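Local coordinates for Cag pathogenicity island protein (Cag10) (Helicobacter pylori 26695, PDB 6IQT), which is a VirB8 homologue belonging to the Cag type IV secretion system and probably acts as one of its inner-membrane structural components, at residues 23-27 against 134-138; 53-58 against 69-73; 91-95 against 107-111. All coordinates share one frame; numbering follows the deposited sequence.

Contact 1. Residues 23-27 against 134-138; sequences QIVNS and YYDFA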
loop_
_atom_site.group_PDB
_atom_site.type_symbol
_atom_site.label_atom_id
_atom_site.label_comp_id
_atom_site.label_asym_id
_atom_site.label_seq_id
_atom_site.Cartn_x
_atom_site.Cartn_y
_atom_site.Cartn_z
ATOM N N GLN A 23 -9.443 -4.047 28.996
ATOM C CA GLN A 23 -8.768 -4.845 28.003
ATOM C C GLN A 23 -8.466 -4.035 26.768
ATOM O O GLN A 23 -7.813 -4.531 25.859
ATOM C CB GLN A 23 -9.602 -6.058 27.623
ATOM C CG GLN A 23 -9.170 -7.308 28.348
ATOM C CD GLN A 23 -10.118 -8.461 28.101
ATOM O OE1 GLN A 23 -10.114 -9.062 27.026
ATOM N NE2 GLN A 23 -10.942 -8.779 29.094
ATOM N N ILE A 24 -8.942 -2.792 26.716
ATOM C CA ILE A 24 -8.625 -1.900 25.608
ATOM C C ILE A 24 -8.156 -0.577 26.184
ATOM O O ILE A 24 -8.834 0.012 27.033
ATOM C CB ILE A 24 -9.814 -1.680 24.652
ATOM C CG1 ILE A 24 -10.218 -2.988 23.966
ATOM C CG2 ILE A 24 -9.441 -0.644 23.578
ATOM C CD1 ILE A 24 -11.548 -2.898 23.244
ATOM N N VAL A 25 -6.982 -0.136 25.749
ATOM C CA VAL A 25 -6.497 1.212 25.998
ATOM C C VAL A 25 -6.342 1.861 24.628
ATOM O O VAL A 25 -5.561 1.380 23.796
ATOM C CB VAL A 25 -5.168 1.220 26.770
ATOM C CG1 VAL A 25 -4.652 2.650 26.913
ATOM C CG2 VAL A 25 -5.357 0.605 28.144
ATOM N N ASN A 26 -7.102 2.927 24.384
ATOM C CA ASN A 26 -7.154 3.573 23.072
ATOM C C ASN A 26 -6.546 4.967 23.213
ATOM O O ASN A 26 -7.212 5.905 23.661
ATOM C CB ASN A 26 -8.594 3.626 22.557
ATOM C CG ASN A 26 -8.691 4.090 21.116
ATOM O OD1 ASN A 26 -7.735 4.618 20.544
ATOM N ND2 ASN A 26 -9.854 3.879 20.515
ATOM N N SER A 27 -5.269 5.091 22.861
ATOM C CA SER A 27 -4.568 6.363 22.949
ATOM C C SER A 27 -3.544 6.437 21.829
ATOM O O SER A 27 -3.088 5.407 21.312
ATOM C CB SER A 27 -3.857 6.543 24.291
ATOM O OG SER A 27 -2.765 5.641 24.378
ATOM N N TYR A 134 -4.924 0.251 8.277
ATOM C CA TYR A 134 -6.250 0.454 8.838
ATOM C C TYR A 134 -6.378 -0.440 10.060
ATOM O O TYR A 134 -6.073 -1.634 9.984
ATOM C CB TYR A 134 -7.326 0.121 7.803
ATOM C CG TYR A 134 -7.262 0.985 6.559
ATOM C CD1 TYR A 134 -6.350 0.731 5.545
ATOM C CD2 TYR A 134 -8.116 2.064 6.408
ATOM C CE1 TYR A 134 -6.302 1.545 4.393
ATOM C CE2 TYR A 134 -8.062 2.873 5.293
ATOM C CZ TYR A 134 -7.166 2.609 4.286
ATOM O OH TYR A 134 -7.145 3.429 3.171
ATOM N N TYR A 135 -6.830 0.121 11.185
ATOM C CA TYR A 135 -6.859 -0.655 12.417
ATOM C C TYR A 135 -8.138 -0.383 13.203
ATOM O O TYR A 135 -8.824 0.625 13.013
ATOM C CB TYR A 135 -5.628 -0.370 13.319
ATOM C CG TYR A 135 -5.735 0.943 14.056
ATOM C CD1 TYR A 135 -5.255 2.110 13.486
ATOM C CD2 TYR A 135 -6.344 1.018 15.318
ATOM C CE1 TYR A 135 -5.363 3.336 14.145
ATOM C CE2 TYR A 135 -6.471 2.239 15.975
ATOM C CZ TYR A 135 -5.990 3.391 15.382
ATOM O OH TYR A 135 -6.103 4.599 16.038
ATOM N N ASP A 136 -8.427 -1.311 14.109
ATOM C CA ASP A 136 -9.399 -1.090 15.173
ATOM C C ASP A 136 -8.954 -1.924 16.364
ATOM O O ASP A 136 -8.037 -2.741 16.257
ATOM C CB ASP A 136 -10.817 -1.440 14.710
ATOM C CG ASP A 136 -11.907 -0.853 15.612
ATOM O OD1 ASP A 136 -11.600 -0.142 16.598
ATOM O OD2 ASP A 136 -13.089 -1.104 15.309
ATOM N N PHE A 137 -9.582 -1.697 17.522
ATOM C CA PHE A 137 -9.286 -2.490 18.714
ATOM C C PHE A 137 -10.323 -3.598 18.855
ATOM O O PHE A 137 -11.521 -3.348 18.728
ATOM C CB PHE A 137 -9.257 -1.617 19.975
ATOM C CG PHE A 137 -8.001 -0.819 20.121
ATOM C CD1 PHE A 137 -6.873 -1.377 20.705
ATOM C CD2 PHE A 137 -7.932 0.482 19.653
ATOM C CE1 PHE A 137 -5.700 -0.642 20.837
ATOM C CE2 PHE A 137 -6.755 1.221 19.772
ATOM C CZ PHE A 137 -5.646 0.662 20.368
ATOM N N ALA A 138 -9.860 -4.815 19.116
ATOM C CA ALA A 138 -10.743 -5.980 19.230
ATOM C C ALA A 138 -11.640 -5.887 20.461
ATOM O O ALA A 138 -11.196 -6.143 21.576
ATOM C CB ALA A 138 -9.921 -7.264 19.269
HETATM O O HOH W 1 -8.170 4.805 17.861
HETATM O O HOH W 2 -10.172 2.758 17.263
#
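Phe137 reaches out from the end of strand 125-137, and the extended loop 23-27 lies along its side chain. At the root, Phe137 CB meets Ile24 CG2 at 3.7 Å, and the same methyl also borders CG and CD1. Ile24 suits this spot because its beta branch offers two arms: chi1 of -64° leaves CG1 beside the backbone N and CG2 anti to it, so that methyl lies obliquely against the base of the ring while Ile24 CD1 lies 3.7 Å from Ala138 O. Further along, Phe137 CE2 comes within 3.6 Å of Asn26 OD1, and the amide and ring planes are inclined by 48°. At the far end, Phe137 CZ is 3.5 Å from Val25 O, so the ring spans three consecutive loop residues. The amide of Asn26 offers an acceptor and a donor to two waters. Water 1 donates to Asn26 OD1 at 2.7 Å and is hydrogen-bonded to Tyr135 OH at 2.8 Å. Water 2, in plane at the edge of the Phe137 ring, donates to Asp136 OD1 at 3.3 Å and accepts a weak bond from Asn26 ND2. Asp136 OD1 also takes the Phe137 N-H, from above the carboxylate plane. This surface contact lays the loop that leads into helix 30-43 beside strand 125-137; Val31 of that helix packs on both Phe137 and Tyr135, while the strand continues its pairing with strand 154-163.

Contact 2. Residues 53-58 against 69-73; sequences RKDQLM and AMRMF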
loop_
_atom_site.group_PDB
_atom_site.type_symbol
_atom_site.label_atom_id
_atom_site.label_comp_id
_atom_site.label_asym_id
_atom_site.label_seq_id
_atom_site.Cartn_x
_atom_site.Cartn_y
_atom_site.Cartn_z
ATOM N N ARG A 53 8.271 -15.081 15.117
ATOM C CA ARG A 53 7.898 -13.868 14.385
ATOM C C ARG A 53 6.520 -14.008 13.749
ATOM O O ARG A 53 5.678 -13.114 13.872
ATOM C CB ARG A 53 8.947 -13.525 13.317
ATOM C CG ARG A 53 8.560 -12.266 12.482
ATOM C CD ARG A 53 9.532 -11.983 11.335
ATOM N NE ARG A 53 10.877 -11.750 11.846
ATOM C CZ ARG A 53 11.336 -10.562 12.241
ATOM N NH1 ARG A 53 10.574 -9.464 12.163
ATOM N NH2 ARG A 53 12.571 -10.474 12.710
ATOM N N LYS A 54 6.251 -15.144 13.091
ATOM C CA LYS A 54 4.938 -15.346 12.478
ATOM C C LYS A 54 3.821 -15.380 13.522
ATOM O O LYS A 54 2.745 -14.812 13.302
ATOM C CB LYS A 54 4.935 -16.633 11.631
ATOM C CG LYS A 54 3.561 -17.014 11.063
ATOM C CD LYS A 54 2.855 -18.068 11.942
ATOM C CE LYS A 54 1.515 -18.514 11.350
ATOM N NZ LYS A 54 0.730 -19.446 12.205
ATOM N N ASP A 55 4.046 -16.052 14.653
ATOM C CA ASP A 55 3.023 -16.115 15.698
ATOM C C ASP A 55 2.698 -14.730 16.257
ATOM O O ASP A 55 1.526 -14.408 16.502
ATOM C CB ASP A 55 3.488 -17.029 16.838
ATOM C CG ASP A 55 3.315 -18.509 16.522
ATOM O OD1 ASP A 55 2.474 -18.852 15.659
ATOM O OD2 ASP A 55 4.025 -19.329 17.150
ATOM N N GLN A 56 3.720 -13.911 16.501
ATOM C CA GLN A 56 3.469 -12.564 17.017
ATOM C C GLN A 56 2.744 -11.709 15.984
ATOM O O GLN A 56 1.757 -11.038 16.303
ATOM C CB GLN A 56 4.783 -11.920 17.444
ATOM C CG GLN A 56 5.313 -12.477 18.779
ATOM C CD GLN A 56 6.391 -11.584 19.384
ATOM O OE1 GLN A 56 6.431 -10.383 19.117
ATOM N NE2 GLN A 56 7.272 -12.170 20.186
ATOM N N LEU A 57 3.200 -11.751 14.728
ATOM C CA LEU A 57 2.552 -10.992 13.661
ATOM C C LEU A 57 1.057 -11.306 13.558
ATOM O O LEU A 57 0.219 -10.396 13.472
ATOM C CB LEU A 57 3.259 -11.290 12.335
ATOM C CG LEU A 57 2.643 -10.684 11.076
ATOM C CD1 LEU A 57 2.547 -9.177 11.217
ATOM C CD2 LEU A 57 3.479 -11.048 9.846
HETATM N N MSE A 58 0.709 -12.591 13.559
HETATM C CA MSE A 58 -0.669 -13.068 13.520
HETATM C C MSE A 58 -1.547 -12.399 14.604
HETATM O O MSE A 58 -2.716 -12.064 14.377
HETATM C CB MSE A 58 -0.662 -14.585 13.712
HETATM C CG MSE A 58 -0.147 -15.347 12.515
HETATM SE SE MSE A 58 -1.108 -14.795 10.898
HETATM C CE MSE A 58 0.325 -13.839 10.005
ATOM N N ALA A 69 -1.003 -10.844 5.570
ATOM C CA ALA A 69 0.210 -10.758 6.376
ATOM C C ALA A 69 1.109 -11.969 6.145
ATOM O O ALA A 69 2.335 -11.834 6.031
ATOM C CB ALA A 69 -0.151 -10.629 7.859
HETATM N N MSE A 70 0.519 -13.151 6.050
HETATM C CA MSE A 70 1.305 -14.363 5.816
HETATM C C MSE A 70 1.975 -14.356 4.423
HETATM O O MSE A 70 3.119 -14.804 4.274
HETATM C CB MSE A 70 0.422 -15.612 5.979
HETATM C CG MSE A 70 1.225 -16.904 5.964
HETATM SE SE MSE A 70 2.459 -16.975 7.482
HETATM C CE MSE A 70 2.126 -18.760 8.097
ATOM N N ARG A 71 1.280 -13.825 3.412
ATOM C CA ARG A 71 1.894 -13.728 2.086
ATOM C C ARG A 71 3.113 -12.814 2.107
ATOM O O ARG A 71 4.124 -13.090 1.445
ATOM C CB ARG A 71 0.879 -13.234 1.058
ATOM C CG ARG A 71 -0.175 -14.256 0.695
ATOM C CD ARG A 71 -1.128 -13.711 -0.376
ATOM N NE ARG A 71 -2.043 -14.743 -0.852
ATOM C CZ ARG A 71 -1.779 -15.569 -1.860
ATOM N NH1 ARG A 71 -0.632 -15.474 -2.516
ATOM N NH2 ARG A 71 -2.669 -16.491 -2.218
HETATM N N MSE A 72 3.053 -11.725 2.872
HETATM C CA MSE A 72 4.193 -10.824 2.940
HETATM C C MSE A 72 5.340 -11.420 3.736
HETATM O O MSE A 72 6.515 -11.229 3.405
HETATM C CB MSE A 72 3.761 -9.487 3.544
HETATM C CG MSE A 72 2.651 -8.840 2.753
HETATM SE SE MSE A 72 2.092 -7.177 3.542
HETATM C CE MSE A 72 3.819 -6.322 3.552
ATOM N N PHE A 73 4.982 -12.122 4.809
ATOM C CA PHE A 73 5.968 -12.867 5.584
ATOM C C PHE A 73 6.706 -13.867 4.695
ATOM O O PHE A 73 7.943 -13.926 4.697
ATOM C CB PHE A 73 5.244 -13.556 6.748
ATOM C CG PHE A 73 6.112 -14.451 7.603
ATOM C CD1 PHE A 73 6.897 -13.923 8.614
ATOM C CD2 PHE A 73 6.082 -15.828 7.438
ATOM C CE1 PHE A 73 7.673 -14.741 9.423
ATOM C CE2 PHE A 73 6.853 -16.656 8.244
ATOM C CZ PHE A 73 7.654 -16.109 9.240
#
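Lys54 lays its CB over one face of the Phe73 ring, 4.0 Å from the centroid, in a CH-pi contact within an antiparallel helical hairpin. The local axes of 53-58 and 69-73 approach to 10.8 Å with their directions 152° apart, a spacing wide enough for a large aromatic ring. Arg53 comes to the same ring from another direction: its CD lies in the ring plane, 3.8 Å from Phe73 CE1. Both residues use aliphatic carbons here and carry their charged ends away from the aromatic group, which is why long basic side chains suit the border of a hydrophobic seam. With CG anti to the backbone N (chi1 174°), Lys54 CG comes within 3.7 Å of SE of Met70, a selenomethionine; the bend at chi2 (-97°) then carries the chain on past Met70. Deeper in, Leu57 CD2 packs 4.2 Å from Ala69 CB; the small alanine suits the place where Leu57 and the bent chain of Met58 both press in.

Around this first shell, Phe38 of helix 30-43 packs on Leu57, and Arg53 NH1 makes a weak hydrogen bond to Leu41 O. On the outer side of helix 66-80, Arg71 NH2 bonds Thr119 O and Glu121 O of the second subunit, whose Met120 packs on Met70. Nearer the hairpin's turn, the chain of selenomethionine Met58 folds back until its CE methyl rests 3.9 Å from Ala69 CB.

Contact 3. Residues 91-95 against 107-111; sequences SSNIQ and LTFFI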
loop_
_atom_site.group_PDB
_atom_site.type_symbol
_atom_site.label_atom_id
_atom_site.label_comp_id
_atom_site.label_asym_id
_atom_site.label_seq_id
_atom_site.Cartn_x
_atom_site.Cartn_y
_atom_site.Cartn_z
ATOM N N SER A 91 9.925 5.943 9.994
ATOM C CA SER A 91 10.898 7.018 9.838
ATOM C C SER A 91 10.249 8.387 9.693
ATOM O O SER A 91 10.922 9.351 9.314
ATOM C CB SER A 91 11.808 6.724 8.637
ATOM O OG SER A 91 11.051 6.493 7.467
ATOM N N SER A 92 8.967 8.505 9.999
ATOM C CA SER A 92 8.293 9.788 9.925
ATOM C C SER A 92 7.296 9.865 11.064
ATOM O O SER A 92 7.070 8.888 11.790
ATOM C CB SER A 92 7.586 9.976 8.578
ATOM O OG SER A 92 6.372 9.236 8.516
ATOM N N ASN A 93 6.687 11.038 11.210
ATOM C CA ASN A 93 5.522 11.152 12.072
ATOM C C ASN A 93 4.375 10.325 11.490
ATOM O O ASN A 93 4.306 10.090 10.280
ATOM C CB ASN A 93 5.119 12.631 12.235
ATOM C CG ASN A 93 4.881 13.340 10.890
ATOM O OD1 ASN A 93 5.800 13.499 10.085
ATOM N ND2 ASN A 93 3.651 13.779 10.658
ATOM N N ILE A 94 3.492 9.854 12.368
ATOM C CA ILE A 94 2.313 9.083 11.983
ATOM C C ILE A 94 1.125 10.038 11.906
ATOM O O ILE A 94 0.776 10.689 12.901
ATOM C CB ILE A 94 2.039 7.951 12.989
ATOM C CG1 ILE A 94 3.219 6.973 13.061
ATOM C CG2 ILE A 94 0.741 7.213 12.658
ATOM C CD1 ILE A 94 3.175 6.082 14.345
ATOM N N GLN A 95 0.490 10.111 10.741
ATOM C CA GLN A 95 -0.747 10.864 10.583
ATOM C C GLN A 95 -1.945 9.929 10.662
ATOM O O GLN A 95 -1.876 8.768 10.251
ATOM C CB GLN A 95 -0.745 11.616 9.251
ATOM C CG GLN A 95 0.452 12.535 9.136
ATOM C CD GLN A 95 0.311 13.517 8.012
ATOM O OE1 GLN A 95 -0.212 14.617 8.196
ATOM N NE2 GLN A 95 0.772 13.127 6.831
ATOM N N LEU A 107 -3.895 5.097 9.370
ATOM C CA LEU A 107 -2.604 5.666 9.725
ATOM C C LEU A 107 -1.732 5.755 8.475
ATOM O O LEU A 107 -1.727 4.838 7.650
ATOM C CB LEU A 107 -1.915 4.801 10.791
ATOM C CG LEU A 107 -2.643 4.518 12.112
ATOM C CD1 LEU A 107 -1.811 3.575 12.992
ATOM C CD2 LEU A 107 -2.928 5.822 12.870
ATOM N N THR A 108 -1.003 6.859 8.308
ATOM C CA THR A 108 -0.111 6.985 7.155
ATOM C C THR A 108 1.262 7.457 7.626
ATOM O O THR A 108 1.369 8.348 8.475
ATOM C CB THR A 108 -0.693 7.950 6.076
ATOM O OG1 THR A 108 -1.134 9.161 6.694
ATOM C CG2 THR A 108 -1.891 7.330 5.371
ATOM N N PHE A 109 2.315 6.834 7.101
ATOM C CA PHE A 109 3.662 7.148 7.564
ATOM C C PHE A 109 4.652 6.548 6.579
ATOM O O PHE A 109 4.282 5.801 5.666
ATOM C CB PHE A 109 3.925 6.610 8.981
ATOM C CG PHE A 109 3.544 5.163 9.156
ATOM C CD1 PHE A 109 4.465 4.158 8.904
ATOM C CD2 PHE A 109 2.256 4.809 9.571
ATOM C CE1 PHE A 109 4.106 2.808 9.053
ATOM C CE2 PHE A 109 1.898 3.475 9.726
ATOM C CZ PHE A 109 2.825 2.475 9.467
ATOM N N PHE A 110 5.921 6.875 6.782
ATOM C CA PHE A 110 7.000 6.331 5.974
ATOM C C PHE A 110 7.783 5.333 6.813
ATOM O O PHE A 110 7.880 5.477 8.034
ATOM C CB PHE A 110 7.945 7.439 5.481
ATOM C CG PHE A 110 7.307 8.390 4.494
ATOM C CD1 PHE A 110 7.192 8.050 3.155
ATOM C CD2 PHE A 110 6.833 9.623 4.904
ATOM C CE1 PHE A 110 6.618 8.927 2.244
ATOM C CE2 PHE A 110 6.260 10.502 3.995
ATOM C CZ PHE A 110 6.153 10.154 2.670
ATOM N N ILE A 111 8.367 4.333 6.145
ATOM C CA ILE A 111 9.260 3.398 6.821
ATOM C C ILE A 111 10.582 3.322 6.069
ATOM O O ILE A 111 10.673 3.600 4.874
ATOM C CB ILE A 111 8.670 1.975 6.983
ATOM C CG1 ILE A 111 8.494 1.283 5.639
ATOM C CG2 ILE A 111 7.360 2.004 7.755
ATOM C CD1 ILE A 111 8.183 -0.205 5.802
HETATM O O HOH W 3 -4.092 8.931 7.635
HETATM O O HOH W 4 2.905 10.856 7.278
#
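Ser92 turns its OG between its own backbone N and carbonyl carbon (chi1 77°), which sets the hydroxyl 3.0 Å from Phe110 N. Ser92 OG accepts the Phe110 N-H at 160° and donates to Asn93 O at 2.8 Å, so one short side chain takes the strand's N-H and ties down the next carbonyl. Serine fits because its hydroxyl stands in for a backbone acceptor where strand 84-98 is interrupted. Backbone bonds flank this break. On one side, Ser91 N donates to Phe110 O at 2.9 Å from 36° above the carbonyl plane; Ser91 OG is hydrogen-bonded to Thr112 OG1. On the other, Gln95 and Thr108 form an antiparallel hydrogen-bonded pair: Gln95 N meets Thr108 O at 3.0 Å, in the carbonyl plane, and Thr108 N returns to Gln95 O at 2.9 Å. Water 4 joins Gln95 NE2 to Thr108 O, a second donor to that carbonyl.

Apolar groups gather on the other face. Ile94 CG2 sits 3.9 Å from Leu107 CD2, and Ile94 runs beside Phe109, both pointing the same way. All three are bulky and apolar, and Leu107 and Phe109 fill the space between sheet and helix 30-43, where Val39 packs on Phe109, and Val31 and Thr35 on Leu107. Gln95 and Thr108 meet Ile148 of the second subunit, while strand 105-117 pairs along its far edge with strand 125-137.

Along the chain, the 23-27/134-138 pair spans the other two: contact 2 closes a short helical hairpin, then contact 3 a beta hairpin. Their centres lie 18 to 21 Å apart. Segment 134-138 and both halves of contact 3 belong to the four-stranded antiparallel sheet, touching where Tyr135 CE1 meets Leu107 CG at 3.6 Å. Contact 2 belongs to the helical layer, across the chain's centre from contact 3. Helix 30-43 has neighbours in all three, linking helices and sheet into one alpha+beta domain, consistent with the NTF2-like fold of VirB8 proteins. This is the folded part outside the transmembrane helix, probably periplasmic as in VirB8 relatives. In the two-chain assembly all three have residues at the second subunit, Tyr134 for contact 1.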